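Local coordinates for protein beta-fructofuranosidase (Bifidobacterium adolescentis, PDB 6NOB) that probably hydrolyses terminal beta-fructofuranosidic bonds in sugars such as sucrose, as a glycoside hydrolase of family 32, at residues 20-25 / 149-154; 71-76 / 95-100; 196-201 / 269-274; 220-225 / 236-241; 458-463 / 564-569. All blocks are in the same frame, centred on the assembly; numbering follows the deposited sequence. Where two conformers were deposited one is given.

Interaction 1: residues 20-25 / 149-154; sequences FAERCG and NPYGFG
F20 and Y151 adopt the same first torsion, CG anti to the residue's own carbonyl carbon and beside the backbone N (chi1 -66° and -67°), and from opposing segments their side chains meet at about a right angle. The Y151 ring is pushed up to strand 16-23, with CE1 3.6 Å from A21 O and 3.7 Å from F20 C. Its hydroxyl comes to the edge of the F20 ring, near that ring's plane, where OH lies 3.9 Å from CD2 of F20. P150 adds its ring from the same loop, CG standing 3.9 Å from F20 CD2. The loop is braced from within by an Asx turn: Y151 N donates to N149 OD1 at 3.1 Å from above the amide plane, while N149 ND2 reaches on to G154 O at 2.8 Å. Elsewhere the F20 ring stacks with H54, and P150 also packs on F76. The contact thus fastens the N-terminal antiparallel sheet to a loop of the catalytic domain, a five-bladed beta-propeller in this family. No hydrogen bond crosses between the segments, which implies a junction resting on van der Waals fit, while the two side-chain bonds of N149 shape the loop that presents Y151.

Interaction 2: residues 71-76 / 95-100; sequences GLVVRF and MNPSDT
V73 meets P97 first: its CG2, anti to the backbone N, touches P97 CD at 3.6 Å. The same methyl also lies 3.5 Å above the plane of the R75 guanidinium, offset toward its rim, so V73 CG2 touches both the proline ring and one face of the arginine head. At V74 the backbone N reaches the loop through a water, which accepts from V74 N at 3.0 Å and donates to M95 O at 2.7 Å. The V74 side chain leans on M95, CB to CB at 3.8 Å, with the methionine sulphur near CG2; past V74, the M95 side chain runs on to strands 5-10 and 64-70. V74 O meets N96 CA in a CA-H...O contact of 3.1 Å. Strand 72-80 is an inner strand of an N-terminal antiparallel sheet, and it is faced here by a type I turn from N96 to D99, closed by D99 N on N96 O and reinforced by an Asx turn. R75 is bent at chi2 (-62°), which brings CD close to N96 ND2, and its NH1 donates to N96 OD1 at 3.2 Å with a bent N-H...O angle of 137°. S98 N gives OD1 a second bond, of 3.1 Å, from the opposite face of the amide plane. An alanine at N96 would probably leave R75 NH1 and S98 N without this shared acceptor and set the guanidinium freer to turn. Further along, R127 of strand 127-138 bonds R75 O and forms a salt bridge with D99.

Interaction 3: residues 196-201 / 269-274; sequences SGSAVT and DPKVEC
S198 OG stands above the flat carbonyl group of P270, 36° out of its plane, and donates to P270 O at 2.7 Å, while V272 N approaches the same hydroxyl and donates to S198 OG at 3.3 Å. This OG lies between its own backbone N and carbonyl carbon (chi1 54°), which turns it to the neighbouring strand. It bridges where main chains do not: S198 N and P270 O are close but badly angled, although the strands run nearly parallel, 11° apart. Of the D269 carboxylate, OD1 lies 3.4 Å from S196 CB, while OD2 accepts from C376 N. Further along, V200 crosses V272 at about a right angle, CG2 to CG1 at 3.7 Å, and V200 CG1 meets C274 SG at 3.9 Å. K271 bends back past S198 CB; its NZ bonds a water at 2.8 Å and also S440 O. D269 and P270 belong to the Arg-Asp-Pro motif of family 32, and S196 OG bonds D131, consistent with a place near the active site. Strand 190-202 edges one four-stranded sheet, against 216-227, and strand 268-273 edges the next, against 285-295, so the contact joins the first, inner strands of what are probably adjacent blades.

Interaction 4: residues 220-225 / 236-241; sequences YLTRHL and EYQTTC. With EDO (1,2-ethanediol), chain C.
H224 and E236 face each other across an antiparallel pair of strands whose backbone ladder is regular: L221 with T239 and R223 with Y237 are hydrogen-bonded pairs, each exchanging two bonds, and the flanking pairs add CA-H...O contacts. Among the polar side chains, H224 ND1 donates to E236 OE2 at 2.6 Å, the oxygen lying in the ring plane and met on its anti side, with ring and carboxylate 75° apart. T222 OG1 donates to Q238 OE1 at 2.7 Å, on a lone pair of the amide, and accepts from D269 N. Aromatic contacts lie on both sheet faces. R223 CB sits over the Y237 ring, 3.8 Å from its centroid, a CH-pi contact, while the guanidinium goes on to a salt bridge with E252. On the sheet face that carries H224, T240 OG1, bonded to L219 O, lies 3.6 Å above the plane of the Y220 ring, toward its rim. An ethanediol molecule, probably from the crystallisation liquor, donates from O2 to E236 O at 2.9 Å. This hairpin forms the middle of a propeller blade. A leucine in place of H224 would probably leave E236 OE2 without its ring N-H and E226, bonded to NE2, without a partner there. With carboxylates at both ring nitrogens H224 may well be protonated, although the R268 paired with E236 would temper that effect.

Interaction 5: residues 458-463 / 564-569; sequences PEMRVE and KGTAVE
M460 and T566 touch methyl to methyl, and their conformations explain how. M460 bends at chi2 (-72°) and is then extended to its end, so that CE arrives 3.5 Å from T566 CG2. T566 holds OG1 between its backbone N and carbonyl carbon (chi1 81°), and CG2 is thereby left anti to the carbonyl carbon, where the methionine meets it. The hydroxyl is turned back into its own loop: V568 N donates to T566 OG1 at 3.1 Å, an ST turn, and OG1 is also bonded to A563 O. A type I turn from T566 to E569, closed by E569 N on T566 O, encloses this bond.

E459 has a left-handed backbone conformation, and its side chain is extended beyond CG; the A567 methyl lies alongside it from CB to the carboxylate, with E459 CD 3.5 Å from A567 CB. V568 sets CG1 anti to its carbonyl carbon, 3.9 Å from P458 CA, while CG2 comes 4.2 Å from P458 CB. Between the backbones one water donates to P458 O at 2.7 Å and accepts from A567 N at 2.9 Å.

F607 packs on both M460 and T566, and D456 accepts from the backbone N of M460 and of R461. The contact joins a loop of the catalytic propeller to a turn of the C-terminal beta-sandwich, the two-domain build of family 32. Between the two segments no direct hydrogen bond forms, and they meet through apolar groups and one bridging water; A567 O also accepts from Q325 NE2.

Overall arrangement
From the N terminus, strand 16-23 opens the loop that interaction 1 closes on the turn after strand 141-149, where the chain has already entered the propeller. Interaction 2 is nested inside it, and the two touch as strands 16-23 and 72-80 pair in one N-terminal sheet. Interaction 3 links the first strands of two probably adjacent blades, and interaction 4, a hairpin, is nested within its loop; the two touch along strands 190-202 and 216-227. Interaction 5 follows in series, on the far side of the chain's centre from interactions 3 and 4, and ties propeller to C-terminal sandwich. Its 458-463 loop returns to interaction 1, where F153 packs on E463. None of the loops cross.

Interaction 1: residues 20-25 / 149-154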
# COMPACT_ATOMS: atom_id res chain seq x y z
N PHE A 20 11.87 -14.76 13.27
CA PHE A 20 12.33 -14.78 11.88
C PHE A 20 13.84 -14.60 11.90
O PHE A 20 14.34 -13.49 12.09
CB PHE A 20 11.62 -13.70 11.07
CG PHE A 20 10.14 -13.94 10.92
CD1 PHE A 20 9.27 -13.61 11.95
CD2 PHE A 20 9.63 -14.50 9.77
CE1 PHE A 20 7.91 -13.83 11.82
CE2 PHE A 20 8.27 -14.73 9.63
CZ PHE A 20 7.41 -14.39 10.66
N ALA A 21 14.57 -15.69 11.71
CA ALA A 21 16.00 -15.74 11.94
C ALA A 21 16.77 -15.89 10.63
O ALA A 21 16.31 -16.53 9.68
CB ALA A 21 16.36 -16.90 12.88
N GLU A 22 17.95 -15.29 10.60
CA GLU A 22 18.86 -15.35 9.46
C GLU A 22 20.12 -16.08 9.89
O GLU A 22 20.69 -15.77 10.94
CB GLU A 22 19.20 -13.95 8.95
CG GLU A 22 19.90 -13.91 7.60
CD GLU A 22 19.99 -12.51 7.04
OE1 GLU A 22 19.32 -11.60 7.59
OE2 GLU A 22 20.72 -12.30 6.05
N ARG A 23 20.54 -17.06 9.09
CA ARG A 23 21.79 -17.77 9.39
C ARG A 23 22.96 -16.80 9.30
O ARG A 23 23.13 -16.10 8.30
CB ARG A 23 21.98 -18.93 8.42
CG ARG A 23 23.21 -19.77 8.71
CD ARG A 23 23.39 -20.88 7.69
NE ARG A 23 22.29 -21.84 7.71
CZ ARG A 23 22.20 -22.86 8.55
NH1 ARG A 23 23.15 -23.07 9.45
NH2 ARG A 23 21.16 -23.69 8.49
N CYS A 24 23.78 -16.77 10.35
CA CYS A 24 24.93 -15.89 10.43
C CYS A 24 26.26 -16.62 10.42
O CYS A 24 27.27 -16.05 9.99
CB CYS A 24 24.85 -15.02 11.69
SG CYS A 24 25.76 -13.46 11.61
N GLY A 25 26.30 -17.87 10.89
CA GLY A 25 27.51 -18.65 10.95
C GLY A 25 27.54 -19.74 9.91
O GLY A 25 26.77 -19.76 8.94
N ASN A 149 8.66 -7.60 4.22
CA ASN A 149 9.95 -8.26 4.36
C ASN A 149 10.41 -8.10 5.80
O ASN A 149 10.84 -6.99 6.19
CB ASN A 149 11.00 -7.68 3.41
CG ASN A 149 12.42 -8.08 3.78
OD1 ASN A 149 12.67 -9.20 4.24
ND2 ASN A 149 13.36 -7.15 3.61
N PRO A 150 10.36 -9.14 6.63
CA PRO A 150 10.74 -9.01 8.04
C PRO A 150 12.23 -9.09 8.31
O PRO A 150 12.62 -9.09 9.48
CB PRO A 150 10.01 -10.19 8.69
CG PRO A 150 10.01 -11.24 7.63
CD PRO A 150 9.89 -10.50 6.31
N TYR A 151 13.08 -9.13 7.28
CA TYR A 151 14.51 -9.35 7.48
C TYR A 151 15.37 -8.11 7.25
O TYR A 151 16.58 -8.17 7.50
CB TYR A 151 15.01 -10.48 6.58
CG TYR A 151 14.44 -11.83 6.93
CD1 TYR A 151 15.00 -12.58 7.96
CD2 TYR A 151 13.35 -12.35 6.25
CE1 TYR A 151 14.48 -13.82 8.29
CE2 TYR A 151 12.82 -13.58 6.58
CZ TYR A 151 13.39 -14.31 7.60
OH TYR A 151 12.87 -15.54 7.92
N GLY A 152 14.80 -7.01 6.79
CA GLY A 152 15.62 -5.86 6.48
C GLY A 152 14.80 -4.62 6.22
O GLY A 152 13.58 -4.61 6.36
N PHE A 153 15.52 -3.56 5.84
CA PHE A 153 14.92 -2.25 5.60
C PHE A 153 14.48 -2.03 4.16
O PHE A 153 13.71 -1.11 3.89
CB PHE A 153 15.92 -1.15 5.99
CG PHE A 153 15.29 0.19 6.27
CD1 PHE A 153 14.59 0.41 7.45
CD2 PHE A 153 15.41 1.22 5.36
CE1 PHE A 153 14.02 1.65 7.70
CE2 PHE A 153 14.84 2.46 5.60
CZ PHE A 153 14.14 2.67 6.78
N GLY A 154 14.96 -2.86 3.22
CA GLY A 154 14.57 -2.77 1.84
C GLY A 154 13.65 -3.91 1.42
O GLY A 154 13.28 -4.78 2.21

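Interaction 2: residues 71-76 / 95-100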
# COMPACT_ATOMS: atom_id res chain seq x y z
N GLY A 71 24.58 -19.04 16.15
CA GLY A 71 24.69 -19.32 14.74
C GLY A 71 23.65 -18.65 13.87
O GLY A 71 23.61 -18.92 12.66
N LEU A 72 22.81 -17.80 14.45
CA LEU A 72 21.80 -17.08 13.68
C LEU A 72 21.55 -15.74 14.35
O LEU A 72 22.06 -15.45 15.43
CB LEU A 72 20.51 -17.89 13.55
CG LEU A 72 19.85 -18.42 14.83
CD1 LEU A 72 18.94 -17.38 15.47
CD2 LEU A 72 19.07 -19.69 14.53
N VAL A 73 20.74 -14.91 13.68
CA VAL A 73 20.37 -13.60 14.19
C VAL A 73 18.90 -13.36 13.86
O VAL A 73 18.46 -13.65 12.74
CB VAL A 73 21.27 -12.49 13.61
CG1 VAL A 73 21.31 -12.57 12.09
CG2 VAL A 73 20.80 -11.12 14.06
N VAL A 74 18.15 -12.87 14.83
CA VAL A 74 16.71 -12.65 14.67
C VAL A 74 16.49 -11.21 14.23
O VAL A 74 17.08 -10.28 14.79
CB VAL A 74 15.96 -12.96 15.97
CG1 VAL A 74 14.47 -12.69 15.80
CG2 VAL A 74 16.20 -14.40 16.39
N ARG A 75 15.64 -11.02 13.21
CA ARG A 75 15.30 -9.70 12.71
C ARG A 75 13.89 -9.26 13.07
O ARG A 75 13.59 -8.07 12.97
CB ARG A 75 15.45 -9.64 11.19
CG ARG A 75 16.82 -10.05 10.68
CD ARG A 75 17.90 -9.12 11.21
NE ARG A 75 19.21 -9.46 10.67
CZ ARG A 75 20.36 -8.98 11.14
NH1 ARG A 75 20.36 -8.14 12.17
NH2 ARG A 75 21.51 -9.34 10.59
N PHE A 76 13.03 -10.18 13.49
CA PHE A 76 11.61 -9.92 13.66
C PHE A 76 11.03 -11.03 14.53
O PHE A 76 11.37 -12.20 14.35
CB PHE A 76 10.91 -9.87 12.30
CG PHE A 76 9.61 -9.11 12.30
CD1 PHE A 76 9.60 -7.72 12.21
CD2 PHE A 76 8.40 -9.78 12.35
CE1 PHE A 76 8.41 -7.02 12.20
CE2 PHE A 76 7.20 -9.08 12.34
CZ PHE A 76 7.21 -7.70 12.26
N MET A 95 14.48 -9.33 19.38
CA MET A 95 15.72 -10.09 19.51
C MET A 95 16.74 -9.68 18.46
O MET A 95 17.66 -10.44 18.16
CB MET A 95 15.44 -11.60 19.43
CG MET A 95 16.41 -12.44 20.23
SD MET A 95 15.93 -14.17 20.33
CE MET A 95 17.36 -14.84 21.19
N ASN A 96 16.58 -8.49 17.89
CA ASN A 96 17.50 -7.98 16.89
C ASN A 96 18.64 -7.24 17.58
O ASN A 96 18.39 -6.21 18.22
CB ASN A 96 16.79 -7.06 15.92
CG ASN A 96 17.57 -6.83 14.64
OD1 ASN A 96 18.80 -6.92 14.62
ND2 ASN A 96 16.86 -6.51 13.56
N PRO A 97 19.88 -7.73 17.50
CA PRO A 97 20.99 -7.03 18.16
C PRO A 97 21.22 -5.61 17.66
O PRO A 97 21.87 -4.83 18.35
CB PRO A 97 22.21 -7.93 17.86
CG PRO A 97 21.62 -9.27 17.52
CD PRO A 97 20.31 -8.98 16.85
N SER A 98 20.69 -5.26 16.49
CA SER A 98 20.83 -3.91 15.96
C SER A 98 19.80 -2.94 16.53
O SER A 98 20.04 -1.73 16.53
CB SER A 98 20.73 -3.92 14.43
OG SER A 98 21.75 -4.73 13.85
N ASP A 99 18.66 -3.45 17.00
CA ASP A 99 17.61 -2.60 17.58
C ASP A 99 17.88 -2.41 19.07
O ASP A 99 17.19 -2.93 19.94
CB ASP A 99 16.24 -3.21 17.33
CG ASP A 99 15.83 -3.16 15.86
OD1 ASP A 99 16.24 -2.21 15.16
OD2 ASP A 99 15.10 -4.06 15.42
N THR A 100 18.93 -1.63 19.36
CA THR A 100 19.37 -1.46 20.74
C THR A 100 18.54 -0.45 21.52
O THR A 100 18.51 -0.51 22.75
CB THR A 100 20.84 -1.03 20.77
OG1 THR A 100 21.00 0.22 20.08
CG2 THR A 100 21.72 -2.09 20.12
O HOH W 1 19.17 -12.55 17.61

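Interaction 3: residues 196-201 / 269-274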
# COMPACT_ATOMS: atom_id res chain seq x y z
N SER A 196 1.43 -9.43 -4.33
CA SER A 196 0.20 -8.78 -3.93
C SER A 196 -1.02 -9.60 -4.33
O SER A 196 -0.97 -10.43 -5.25
CB SER A 196 0.12 -7.38 -4.54
OG SER A 196 0.96 -6.49 -3.83
N GLY A 197 -2.13 -9.37 -3.63
CA GLY A 197 -3.37 -10.09 -3.88
C GLY A 197 -4.57 -9.39 -3.28
O GLY A 197 -4.44 -8.44 -2.50
N SER A 198 -5.75 -9.88 -3.65
CA SER A 198 -7.03 -9.32 -3.24
C SER A 198 -7.84 -10.36 -2.46
O SER A 198 -7.41 -11.51 -2.30
CB SER A 198 -7.82 -8.81 -4.44
OG SER A 198 -7.97 -9.83 -5.42
N ALA A 199 -9.02 -9.96 -1.98
CA ALA A 199 -9.83 -10.78 -1.09
C ALA A 199 -11.29 -10.81 -1.54
O ALA A 199 -11.84 -9.79 -1.96
CB ALA A 199 -9.76 -10.26 0.35
N VAL A 200 -11.91 -11.98 -1.42
CA VAL A 200 -13.34 -12.15 -1.65
C VAL A 200 -13.91 -12.93 -0.47
O VAL A 200 -13.49 -14.07 -0.22
CB VAL A 200 -13.63 -12.88 -2.97
CG1 VAL A 200 -15.14 -13.01 -3.17
CG2 VAL A 200 -13.00 -12.15 -4.14
N THR A 201 -14.84 -12.32 0.25
CA THR A 201 -15.50 -12.99 1.37
C THR A 201 -16.55 -13.96 0.84
O THR A 201 -17.39 -13.59 0.02
CB THR A 201 -16.15 -11.98 2.32
OG1 THR A 201 -17.17 -11.24 1.63
CG2 THR A 201 -15.11 -11.00 2.86
N ASP A 269 -0.80 -9.22 -9.43
CA ASP A 269 -1.71 -8.39 -8.64
C ASP A 269 -3.17 -8.63 -9.01
O ASP A 269 -3.87 -7.69 -9.41
CB ASP A 269 -1.35 -6.91 -8.82
CG ASP A 269 0.12 -6.62 -8.58
OD1 ASP A 269 0.78 -7.41 -7.87
OD2 ASP A 269 0.63 -5.61 -9.12
N PRO A 270 -3.68 -9.86 -8.86
CA PRO A 270 -5.07 -10.12 -9.25
C PRO A 270 -6.05 -9.42 -8.34
O PRO A 270 -5.88 -9.40 -7.11
CB PRO A 270 -5.18 -11.64 -9.12
CG PRO A 270 -4.20 -11.99 -8.05
CD PRO A 270 -3.04 -11.03 -8.24
N LYS A 271 -7.08 -8.83 -8.94
CA LYS A 271 -8.14 -8.15 -8.21
C LYS A 271 -9.47 -8.73 -8.67
O LYS A 271 -9.84 -8.58 -9.84
CB LYS A 271 -8.09 -6.64 -8.42
CG LYS A 271 -8.23 -5.82 -7.15
CD LYS A 271 -9.58 -6.07 -6.50
CE LYS A 271 -9.72 -5.30 -5.20
NZ LYS A 271 -11.04 -5.56 -4.55
N VAL A 272 -10.18 -9.40 -7.77
CA VAL A 272 -11.41 -10.11 -8.10
C VAL A 272 -12.59 -9.28 -7.61
O VAL A 272 -12.71 -9.01 -6.40
CB VAL A 272 -11.42 -11.53 -7.49
CG1 VAL A 272 -12.70 -12.26 -7.85
CG2 VAL A 272 -10.21 -12.32 -7.97
N GLU A 273 -13.45 -8.87 -8.53
CA GLU A 273 -14.59 -8.01 -8.24
C GLU A 273 -15.87 -8.78 -8.51
O GLU A 273 -16.07 -9.28 -9.62
CB GLU A 273 -14.55 -6.74 -9.08
CG GLU A 273 -15.81 -5.89 -8.97
CD GLU A 273 -16.09 -5.43 -7.55
OE1 GLU A 273 -15.12 -5.08 -6.84
OE2 GLU A 273 -17.27 -5.43 -7.15
N CYS A 274 -16.75 -8.84 -7.51
CA CYS A 274 -17.96 -9.65 -7.63
C CYS A 274 -19.24 -8.83 -7.66
O CYS A 274 -20.30 -9.39 -7.93
CB CYS A 274 -18.03 -10.66 -6.47
SG CYS A 274 -16.74 -11.90 -6.53
O HOH W 2 -9.43 -6.99 -1.96
O HOH W 3 -11.07 -8.31 -4.27

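Interaction 4: residues 220-225 / 236-241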
# COMPACT_ATOMS: atom_id res chain seq x y z
N TYR A 220 -6.84 -14.16 -3.55
CA TYR A 220 -6.21 -14.43 -4.83
C TYR A 220 -4.95 -13.58 -4.90
O TYR A 220 -5.04 -12.35 -4.81
CB TYR A 220 -7.15 -14.12 -6.00
CG TYR A 220 -8.38 -14.99 -6.06
CD1 TYR A 220 -8.38 -16.16 -6.80
CD2 TYR A 220 -9.55 -14.63 -5.39
CE1 TYR A 220 -9.51 -16.96 -6.87
CE2 TYR A 220 -10.68 -15.43 -5.46
CZ TYR A 220 -10.65 -16.59 -6.20
OH TYR A 220 -11.77 -17.40 -6.28
N LEU A 221 -3.80 -14.21 -5.06
CA LEU A 221 -2.53 -13.50 -5.00
C LEU A 221 -1.59 -13.99 -6.09
O LEU A 221 -1.82 -15.02 -6.74
CB LEU A 221 -1.86 -13.65 -3.63
CG LEU A 221 -1.38 -15.06 -3.27
CD1 LEU A 221 -0.01 -15.00 -2.60
CD2 LEU A 221 -2.39 -15.76 -2.38
N THR A 222 -0.51 -13.24 -6.29
CA THR A 222 0.54 -13.59 -7.23
C THR A 222 1.69 -14.27 -6.51
O THR A 222 2.13 -13.80 -5.46
CB THR A 222 1.06 -12.35 -7.96
OG1 THR A 222 0.03 -11.81 -8.79
CG2 THR A 222 2.27 -12.69 -8.82
N ARG A 223 2.15 -15.39 -7.06
CA ARG A 223 3.42 -15.99 -6.67
C ARG A 223 4.46 -15.60 -7.70
O ARG A 223 4.22 -15.69 -8.90
CB ARG A 223 3.31 -17.51 -6.56
CG ARG A 223 2.65 -18.01 -5.28
CD ARG A 223 3.61 -17.91 -4.11
NE ARG A 223 2.94 -18.18 -2.84
CZ ARG A 223 3.51 -18.03 -1.65
NH1 ARG A 223 4.77 -17.61 -1.56
NH2 ARG A 223 2.83 -18.30 -0.55
N HIS A 224 5.62 -15.15 -7.22
CA HIS A 224 6.69 -14.66 -8.08
C HIS A 224 7.92 -15.54 -7.91
O HIS A 224 8.32 -15.84 -6.78
CB HIS A 224 7.03 -13.20 -7.74
CG HIS A 224 8.08 -12.60 -8.62
ND1 HIS A 224 7.77 -11.74 -9.66
CD2 HIS A 224 9.43 -12.70 -8.61
CE1 HIS A 224 8.89 -11.35 -10.25
NE2 HIS A 224 9.91 -11.92 -9.64
N LEU A 225 8.49 -15.97 -9.03
CA LEU A 225 9.73 -16.73 -9.04
C LEU A 225 10.62 -16.17 -10.14
O LEU A 225 10.19 -16.09 -11.30
CB LEU A 225 9.47 -18.22 -9.28
CG LEU A 225 10.68 -19.06 -9.67
CD1 LEU A 225 11.68 -19.15 -8.52
CD2 LEU A 225 10.24 -20.45 -10.11
N GLU A 236 5.47 -15.56 -13.04
CA GLU A 236 4.39 -15.06 -12.19
C GLU A 236 3.10 -15.78 -12.53
O GLU A 236 2.77 -15.96 -13.71
CB GLU A 236 4.23 -13.55 -12.34
CG GLU A 236 5.34 -12.76 -11.65
CD GLU A 236 5.13 -11.26 -11.69
OE1 GLU A 236 4.40 -10.78 -12.57
OE2 GLU A 236 5.71 -10.57 -10.83
N TYR A 237 2.37 -16.19 -11.49
CA TYR A 237 1.11 -16.91 -11.64
C TYR A 237 0.23 -16.58 -10.44
O TYR A 237 0.70 -16.09 -9.42
CB TYR A 237 1.33 -18.42 -11.78
CG TYR A 237 2.24 -19.01 -10.72
CD1 TYR A 237 3.63 -18.97 -10.87
CD2 TYR A 237 1.72 -19.60 -9.58
CE1 TYR A 237 4.46 -19.50 -9.90
CE2 TYR A 237 2.55 -20.14 -8.61
CZ TYR A 237 3.92 -20.09 -8.78
OH TYR A 237 4.75 -20.62 -7.82
N GLN A 238 -1.07 -16.87 -10.58
CA GLN A 238 -2.07 -16.50 -9.58
C GLN A 238 -2.55 -17.73 -8.82
O GLN A 238 -2.89 -18.75 -9.44
CB GLN A 238 -3.26 -15.79 -10.22
CG GLN A 238 -2.89 -14.93 -11.42
CD GLN A 238 -1.84 -13.89 -11.10
OE1 GLN A 238 -1.72 -13.43 -9.96
NE2 GLN A 238 -1.06 -13.51 -12.11
N THR A 239 -2.60 -17.63 -7.50
CA THR A 239 -3.01 -18.73 -6.63
C THR A 239 -4.15 -18.26 -5.72
O THR A 239 -4.47 -17.07 -5.65
CB THR A 239 -1.84 -19.25 -5.78
OG1 THR A 239 -1.49 -18.28 -4.80
CG2 THR A 239 -0.63 -19.54 -6.66
N THR A 240 -4.75 -19.21 -5.01
CA THR A 240 -5.82 -18.91 -4.08
C THR A 240 -5.59 -19.66 -2.77
O THR A 240 -4.90 -20.68 -2.73
CB THR A 240 -7.21 -19.28 -4.65
OG1 THR A 240 -8.23 -18.63 -3.88
CG2 THR A 240 -7.44 -20.78 -4.60
N CYS A 241 -6.17 -19.12 -1.70
CA CYS A 241 -6.13 -19.76 -0.39
C CYS A 241 -7.21 -19.13 0.47
O CYS A 241 -7.77 -18.08 0.13
CB CYS A 241 -4.74 -19.65 0.26
SG CYS A 241 -4.13 -17.98 0.56
C1 EDO C . 3.74 -19.17 -16.19
O1 EDO C . 3.89 -18.14 -17.18
C2 EDO C . 2.76 -18.75 -15.10
O2 EDO C . 1.78 -17.85 -15.62

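Interaction 5: residues 458-463 / 564-569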
# COMPACT_ATOMS: atom_id res chain seq x y z
N PRO A 458 10.27 10.66 -2.54
CA PRO A 458 10.92 11.88 -2.02
C PRO A 458 12.22 11.64 -1.28
O PRO A 458 12.85 12.62 -0.85
CB PRO A 458 9.86 12.46 -1.07
CG PRO A 458 8.57 11.94 -1.58
CD PRO A 458 8.88 10.55 -2.06
N GLU A 459 12.65 10.39 -1.11
CA GLU A 459 13.91 10.06 -0.44
C GLU A 459 13.96 10.65 0.97
O GLU A 459 14.95 11.26 1.38
CB GLU A 459 15.11 10.53 -1.27
CG GLU A 459 15.04 10.12 -2.73
CD GLU A 459 16.33 10.38 -3.48
OE1 GLU A 459 17.29 10.90 -2.87
OE2 GLU A 459 16.37 10.05 -4.69
N MET A 460 12.87 10.46 1.71
CA MET A 460 12.77 10.96 3.07
C MET A 460 13.12 9.92 4.13
O MET A 460 13.20 10.27 5.31
CB MET A 460 11.35 11.49 3.33
CG MET A 460 11.08 12.85 2.69
SD MET A 460 11.96 14.17 3.54
CE MET A 460 11.71 15.53 2.41
N ARG A 461 13.35 8.68 3.73
CA ARG A 461 13.64 7.60 4.67
C ARG A 461 15.12 7.26 4.66
O ARG A 461 15.75 7.21 3.60
CB ARG A 461 12.81 6.36 4.33
CG ARG A 461 11.31 6.57 4.45
CD ARG A 461 10.53 5.35 4.00
NE ARG A 461 9.10 5.49 4.25
CZ ARG A 461 8.15 4.96 3.49
NH1 ARG A 461 8.48 4.24 2.42
NH2 ARG A 461 6.88 5.14 3.79
N VAL A 462 15.68 7.04 5.85
CA VAL A 462 17.08 6.67 6.01
C VAL A 462 17.13 5.42 6.88
O VAL A 462 16.53 5.39 7.96
CB VAL A 462 17.91 7.80 6.64
CG1 VAL A 462 19.32 7.32 6.94
CG2 VAL A 462 17.95 9.00 5.71
N GLU A 463 17.85 4.40 6.42
CA GLU A 463 17.93 3.14 7.14
C GLU A 463 18.56 3.34 8.51
O GLU A 463 19.68 3.86 8.62
CB GLU A 463 18.73 2.12 6.33
CG GLU A 463 18.94 0.80 7.05
CD GLU A 463 19.48 -0.29 6.15
OE1 GLU A 463 19.96 0.03 5.04
OE2 GLU A 463 19.42 -1.47 6.55
N LYS A 564 10.47 22.10 -1.45
CA LYS A 564 11.76 22.74 -1.62
C LYS A 564 12.82 22.07 -0.75
O LYS A 564 12.56 21.68 0.39
CB LYS A 564 11.66 24.23 -1.28
CG LYS A 564 10.78 25.01 -2.24
CD LYS A 564 10.76 26.50 -1.92
CE LYS A 564 10.53 27.33 -3.19
NZ LYS A 564 9.48 28.37 -3.00
N GLY A 565 14.03 21.94 -1.30
CA GLY A 565 15.13 21.31 -0.62
C GLY A 565 15.14 19.80 -0.67
O GLY A 565 16.14 19.18 -0.29
N THR A 566 14.06 19.17 -1.15
CA THR A 566 13.96 17.73 -1.22
C THR A 566 14.50 17.22 -2.56
O THR A 566 14.81 17.98 -3.47
CB THR A 566 12.51 17.28 -1.05
OG1 THR A 566 11.82 17.43 -2.29
CG2 THR A 566 11.83 18.13 0.01
N ALA A 567 14.60 15.89 -2.66
CA ALA A 567 15.04 15.26 -3.90
C ALA A 567 14.03 15.39 -5.03
O ALA A 567 14.38 15.13 -6.18
CB ALA A 567 15.34 13.78 -3.65
N VAL A 568 12.80 15.80 -4.73
CA VAL A 568 11.77 15.97 -5.76
C VAL A 568 11.38 17.44 -5.84
O VAL A 568 10.26 17.78 -6.23
CB VAL A 568 10.55 15.09 -5.47
CG1 VAL A 568 10.93 13.61 -5.55
CG2 VAL A 568 9.96 15.41 -4.10
N GLU A 569 12.32 18.33 -5.49
CA GLU A 569 12.07 19.76 -5.58
C GLU A 569 11.81 20.20 -7.02
O GLU A 569 11.11 21.20 -7.25
CB GLU A 569 13.26 20.53 -5.00
CG GLU A 569 13.08 22.03 -4.96
CD GLU A 569 14.32 22.76 -4.47
OE1 GLU A 569 14.19 23.91 -4.00
OE2 GLU A 569 15.43 22.18 -4.56
O HOH W 4 14.61 14.46 -0.10